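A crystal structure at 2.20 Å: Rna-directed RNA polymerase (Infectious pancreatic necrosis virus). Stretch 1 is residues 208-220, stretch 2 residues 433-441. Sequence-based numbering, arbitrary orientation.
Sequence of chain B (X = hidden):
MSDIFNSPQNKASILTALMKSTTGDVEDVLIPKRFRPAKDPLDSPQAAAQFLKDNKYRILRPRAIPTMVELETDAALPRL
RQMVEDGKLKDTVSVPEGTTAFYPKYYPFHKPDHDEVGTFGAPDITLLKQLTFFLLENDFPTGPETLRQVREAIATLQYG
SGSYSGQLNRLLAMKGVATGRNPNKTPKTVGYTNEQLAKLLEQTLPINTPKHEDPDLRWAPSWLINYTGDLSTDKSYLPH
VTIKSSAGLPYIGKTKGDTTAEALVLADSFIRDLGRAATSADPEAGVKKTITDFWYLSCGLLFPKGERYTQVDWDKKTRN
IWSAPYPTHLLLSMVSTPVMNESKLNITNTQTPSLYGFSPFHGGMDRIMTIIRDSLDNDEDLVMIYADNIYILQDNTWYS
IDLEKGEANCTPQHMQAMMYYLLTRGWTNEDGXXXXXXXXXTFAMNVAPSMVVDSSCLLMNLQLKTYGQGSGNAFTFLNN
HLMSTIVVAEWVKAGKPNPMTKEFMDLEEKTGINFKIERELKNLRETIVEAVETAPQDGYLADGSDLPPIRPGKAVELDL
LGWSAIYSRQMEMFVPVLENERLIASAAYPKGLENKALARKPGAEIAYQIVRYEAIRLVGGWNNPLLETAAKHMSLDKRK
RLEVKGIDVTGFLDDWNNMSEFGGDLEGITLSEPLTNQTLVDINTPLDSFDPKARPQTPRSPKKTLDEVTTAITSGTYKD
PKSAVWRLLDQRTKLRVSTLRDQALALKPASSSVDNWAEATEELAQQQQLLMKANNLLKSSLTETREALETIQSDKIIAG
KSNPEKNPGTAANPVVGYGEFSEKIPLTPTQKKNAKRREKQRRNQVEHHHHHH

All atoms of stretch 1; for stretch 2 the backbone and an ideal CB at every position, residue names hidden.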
# COMPACT_ATOMS: atom_id res chain seq x y z
N ASN B 208 2.90 17.75 3.35
CA ASN B 208 3.67 18.71 4.14
C ASN B 208 5.12 18.30 4.06
O ASN B 208 5.43 17.21 3.55
CB ASN B 208 3.19 18.74 5.59
CG ASN B 208 1.92 19.48 5.77
OD1 ASN B 208 1.82 20.67 5.44
ND2 ASN B 208 0.93 18.81 6.33
N THR B 209 6.02 19.14 4.58
CA THR B 209 7.43 18.77 4.60
C THR B 209 7.64 17.82 5.77
O THR B 209 6.86 17.92 6.73
CB THR B 209 8.33 20.02 4.75
OG1 THR B 209 8.17 20.54 6.07
CG2 THR B 209 8.11 21.08 3.66
N PRO B 210 8.71 16.98 5.80
CA PRO B 210 8.99 16.23 7.05
C PRO B 210 9.25 17.21 8.20
O PRO B 210 9.58 18.38 7.95
CB PRO B 210 10.28 15.46 6.72
CG PRO B 210 10.34 15.43 5.22
CD PRO B 210 9.74 16.72 4.77
N LYS B 211 9.09 16.77 9.46
CA LYS B 211 9.37 17.60 10.64
C LYS B 211 10.77 18.22 10.53
O LYS B 211 11.66 17.59 9.96
CB LYS B 211 9.28 16.76 11.92
CG LYS B 211 7.87 16.33 12.30
CD LYS B 211 7.89 15.32 13.44
CE LYS B 211 6.86 15.62 14.51
NZ LYS B 211 5.46 15.37 14.06
N HIS B 212 10.96 19.44 11.07
CA HIS B 212 12.26 20.14 11.04
C HIS B 212 13.35 19.33 11.74
O HIS B 212 14.50 19.34 11.29
CB HIS B 212 12.13 21.54 11.66
CG HIS B 212 13.45 22.25 11.88
ND1 HIS B 212 14.14 22.83 10.83
CD2 HIS B 212 14.15 22.43 13.03
CE1 HIS B 212 15.24 23.34 11.37
NE2 HIS B 212 15.30 23.12 12.68
N GLU B 213 13.00 18.62 12.83
CA GLU B 213 13.95 17.81 13.62
C GLU B 213 14.42 16.56 12.86
O GLU B 213 15.50 16.05 13.17
CB GLU B 213 13.36 17.43 14.99
CG GLU B 213 11.90 16.98 14.97
CD GLU B 213 10.88 18.05 15.29
OE1 GLU B 213 10.86 19.10 14.60
OE2 GLU B 213 10.08 17.84 16.24
N ASP B 214 13.65 16.09 11.87
CA ASP B 214 14.00 14.91 11.08
C ASP B 214 15.21 15.18 10.15
O ASP B 214 15.31 16.25 9.53
CB ASP B 214 12.80 14.43 10.25
CG ASP B 214 11.74 13.71 11.06
OD1 ASP B 214 11.89 13.61 12.31
OD2 ASP B 214 10.77 13.21 10.45
N PRO B 215 16.16 14.21 10.07
CA PRO B 215 17.33 14.40 9.22
C PRO B 215 16.99 14.42 7.74
O PRO B 215 16.06 13.77 7.28
CB PRO B 215 18.22 13.20 9.54
CG PRO B 215 17.27 12.15 10.02
CD PRO B 215 16.19 12.89 10.74
N ASP B 216 17.76 15.20 7.00
CA ASP B 216 17.71 15.33 5.56
C ASP B 216 18.20 14.05 4.92
O ASP B 216 18.87 13.24 5.58
CB ASP B 216 18.61 16.50 5.12
CG ASP B 216 18.19 17.90 5.53
OD1 ASP B 216 17.01 18.08 5.91
OD2 ASP B 216 19.01 18.82 5.42
N LEU B 217 17.91 13.87 3.63
CA LEU B 217 18.39 12.72 2.87
C LEU B 217 19.86 12.94 2.51
O LEU B 217 20.17 13.39 1.41
CB LEU B 217 17.51 12.52 1.61
CG LEU B 217 16.05 12.17 1.86
CD1 LEU B 217 15.25 12.21 0.55
CD2 LEU B 217 15.93 10.85 2.62
N ARG B 218 20.78 12.69 3.46
CA ARG B 218 22.20 12.94 3.22
C ARG B 218 23.11 11.84 3.74
O ARG B 218 24.31 11.89 3.49
CB ARG B 218 22.65 14.26 3.89
CG ARG B 218 21.91 15.52 3.48
CD ARG B 218 22.22 16.66 4.44
NE ARG B 218 21.45 17.86 4.11
CZ ARG B 218 21.79 18.74 3.17
NH1 ARG B 218 22.89 18.56 2.45
NH2 ARG B 218 21.02 19.79 2.93
N TRP B 219 22.57 10.90 4.52
CA TRP B 219 23.42 9.93 5.19
C TRP B 219 23.08 8.48 4.93
O TRP B 219 22.01 8.15 4.41
CB TRP B 219 23.33 10.18 6.71
CG TRP B 219 23.88 11.52 7.12
CD1 TRP B 219 25.20 11.85 7.26
CD2 TRP B 219 23.14 12.72 7.32
NE1 TRP B 219 25.32 13.18 7.60
CE2 TRP B 219 24.07 13.75 7.63
CE3 TRP B 219 21.77 13.04 7.27
CZ2 TRP B 219 23.67 15.05 7.93
CZ3 TRP B 219 21.37 14.34 7.55
CH2 TRP B 219 22.32 15.33 7.87
N ALA B 220 24.02 7.61 5.34
CA ALA B 220 23.86 6.16 5.32
C ALA B 220 22.79 5.79 6.37
O ALA B 220 22.76 6.44 7.43
CB ALA B 220 25.19 5.48 5.63
N UNK B 433 15.87 25.68 -0.43
CA UNK B 433 17.07 24.86 -0.59
C UNK B 433 16.70 23.37 -0.36
O UNK B 433 15.76 23.08 0.40
CB UNK B 433 18.16 25.31 0.38
N UNK B 434 17.44 22.42 -0.99
CA UNK B 434 17.06 21.01 -0.86
C UNK B 434 17.45 20.36 0.48
O UNK B 434 18.52 20.62 1.02
CB UNK B 434 17.70 20.22 -2.00
N UNK B 435 16.56 19.46 0.98
CA UNK B 435 16.77 18.67 2.20
C UNK B 435 17.32 17.30 1.78
O UNK B 435 16.86 16.25 2.23
CB UNK B 435 15.48 18.53 3.00
N UNK B 436 18.30 17.33 0.86
CA UNK B 436 18.99 16.19 0.28
C UNK B 436 20.28 16.64 -0.39
O UNK B 436 20.44 17.81 -0.72
CB UNK B 436 18.09 15.47 -0.72
N UNK B 437 21.20 15.69 -0.60
CA UNK B 437 22.46 15.92 -1.27
C UNK B 437 22.45 15.22 -2.66
O UNK B 437 21.46 14.53 -2.98
CB UNK B 437 23.62 15.42 -0.40
N UNK B 438 23.51 15.38 -3.50
CA UNK B 438 23.49 14.72 -4.82
C UNK B 438 23.37 13.19 -4.77
O UNK B 438 22.69 12.61 -5.64
CB UNK B 438 24.76 15.09 -5.58
N UNK B 439 23.98 12.52 -3.78
CA UNK B 439 23.90 11.05 -3.65
C UNK B 439 22.44 10.59 -3.50
O UNK B 439 22.03 9.65 -4.19
CB UNK B 439 24.72 10.58 -2.45
N UNK B 440 21.67 11.26 -2.63
CA UNK B 440 20.28 10.87 -2.41
C UNK B 440 19.38 11.28 -3.58
O UNK B 440 18.42 10.56 -3.86
CB UNK B 440 19.76 11.49 -1.11
N UNK B 441 19.72 12.37 -4.31
CA UNK B 441 18.99 12.77 -5.53
C UNK B 441 19.22 11.71 -6.62
O UNK B 441 18.29 11.40 -7.35
CB UNK B 441 19.44 14.15 -6.01

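Position 433 has CA-to-CB sideways and nothing of stretch 1 within 5.5 Å of its ideal CB, so this surface hardly restricts it; the residue is S433. Position 434 is equally unconstrained from CB, and phi/psi of -76/143 admits proline among many others. It is P434; its O lies 3.3 Å from R218 NH2, but the angle is too poor for a hydrogen bond.

Position 435 is the most informative. Its ideal CB lies 3.3 Å from D216 OD1, and its backbone O accepts from L217 N at 3.0 Å. Beyond CB, the carbonyls of P210, K211 and D214 leave acceptors around one space, next to a carboxylate. A long, cationic donor suits this: lysine could answer the charge, but a guanidinium can serve several acceptors in its plane. The residue is R435. Its NE donates to D216 OD1 (2.9 Å, 165°) in a salt bridge, NH1 to P210 O (2.9 Å), and NH2 to K211 O (3.0 Å, 167°) and, weakly, to D214 O (2.9 Å, 122°). All four acceptors lie at the guanidinium edge. The K211 to D214 type I turn supplies two of them, K211 O also accepting from D214 N at 3.1 Å. A water accepts from R435 NH1 at 2.8 Å.

Position 436 pairs with L217 in a single beta bridge (CA-CA 4.4 Å). Its extended phi/psi, -164/161, suits many side chains, including beta-branched and aromatic ones; CB points away overall. Y436 brings its CB to 3.8 Å from L217 CB, while chi1 of 55° (p) carries the ring off.

At 437 the backbone N donates to L217 O (3.2 Å). CB points sideways, 4.2 Å from R218 CG, and a helix starts at 438, so a capping Ser, Thr, Asp or Asn would fit. N437 OD1 accepts from the N of 440 at 3.1 Å, a capping bond, and ND2 lies 3.1 Å from R218 O.

Position 438, phi -60, opens the helix pointing away; proline is compatible, and it is P438. Position 439 points toward stretch 1, yet finds nothing within 5.5 Å of CB; many residues would do, and it is T439.

Position 440 points toward stretch 1, its ideal CB a tight 3.2 Å from L217 O. The L217 side chain and the W219 carbonyl favour a broad apolar group, ideally with a donor. W440 supplies both: L217 CD2 sits 4.3 Å from the centroid of its six-membered ring, over the face, and NE1 donates to W219 O at 3.1 Å.

Position 441 points sideways with nothing of stretch 1 within 5.5 Å of its ideal CB, so many helix-compatible residues would do; it is A441.

Stretch 2 (433-441) SPRYNPTWA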
# COMPACT_ATOMS: atom_id res chain seq x y z
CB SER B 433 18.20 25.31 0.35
OG SER B 433 17.85 25.15 1.71
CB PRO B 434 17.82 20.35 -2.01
CG PRO B 434 19.01 21.20 -2.22
CD PRO B 434 18.54 22.60 -1.95
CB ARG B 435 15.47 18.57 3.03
CG ARG B 435 15.11 19.85 3.75
CD ARG B 435 13.91 19.71 4.66
NE ARG B 435 14.18 18.84 5.81
CZ ARG B 435 13.31 18.58 6.78
NH1 ARG B 435 12.11 19.14 6.77
NH2 ARG B 435 13.62 17.74 7.75
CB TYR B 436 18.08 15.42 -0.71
CG TYR B 436 17.51 16.27 -1.84
CD1 TYR B 436 18.26 16.56 -2.98
CD2 TYR B 436 16.22 16.79 -1.76
CE1 TYR B 436 17.75 17.33 -4.01
CE2 TYR B 436 15.69 17.57 -2.78
CZ TYR B 436 16.46 17.85 -3.91
OH TYR B 436 15.95 18.62 -4.92
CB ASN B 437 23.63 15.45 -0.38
CG ASN B 437 23.75 13.98 -0.03
OD1 ASN B 437 23.19 13.08 -0.67
ND2 ASN B 437 24.59 13.69 0.94
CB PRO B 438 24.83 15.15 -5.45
CG PRO B 438 25.13 16.45 -4.79
CD PRO B 438 24.73 16.21 -3.36
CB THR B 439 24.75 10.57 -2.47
OG1 THR B 439 26.11 10.88 -2.78
CG2 THR B 439 24.60 9.07 -2.18
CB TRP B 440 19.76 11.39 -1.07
CG TRP B 440 20.06 10.43 0.03
CD1 TRP B 440 21.17 10.40 0.83
CD2 TRP B 440 19.28 9.27 0.39
NE1 TRP B 440 21.09 9.35 1.72
CE2 TRP B 440 19.94 8.64 1.47
CE3 TRP B 440 18.08 8.73 -0.09
CZ2 TRP B 440 19.46 7.47 2.05
CZ3 TRP B 440 17.57 7.60 0.53
CH2 TRP B 440 18.26 6.97 1.58
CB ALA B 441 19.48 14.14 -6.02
O HOH W 1 11.26 21.54 5.71
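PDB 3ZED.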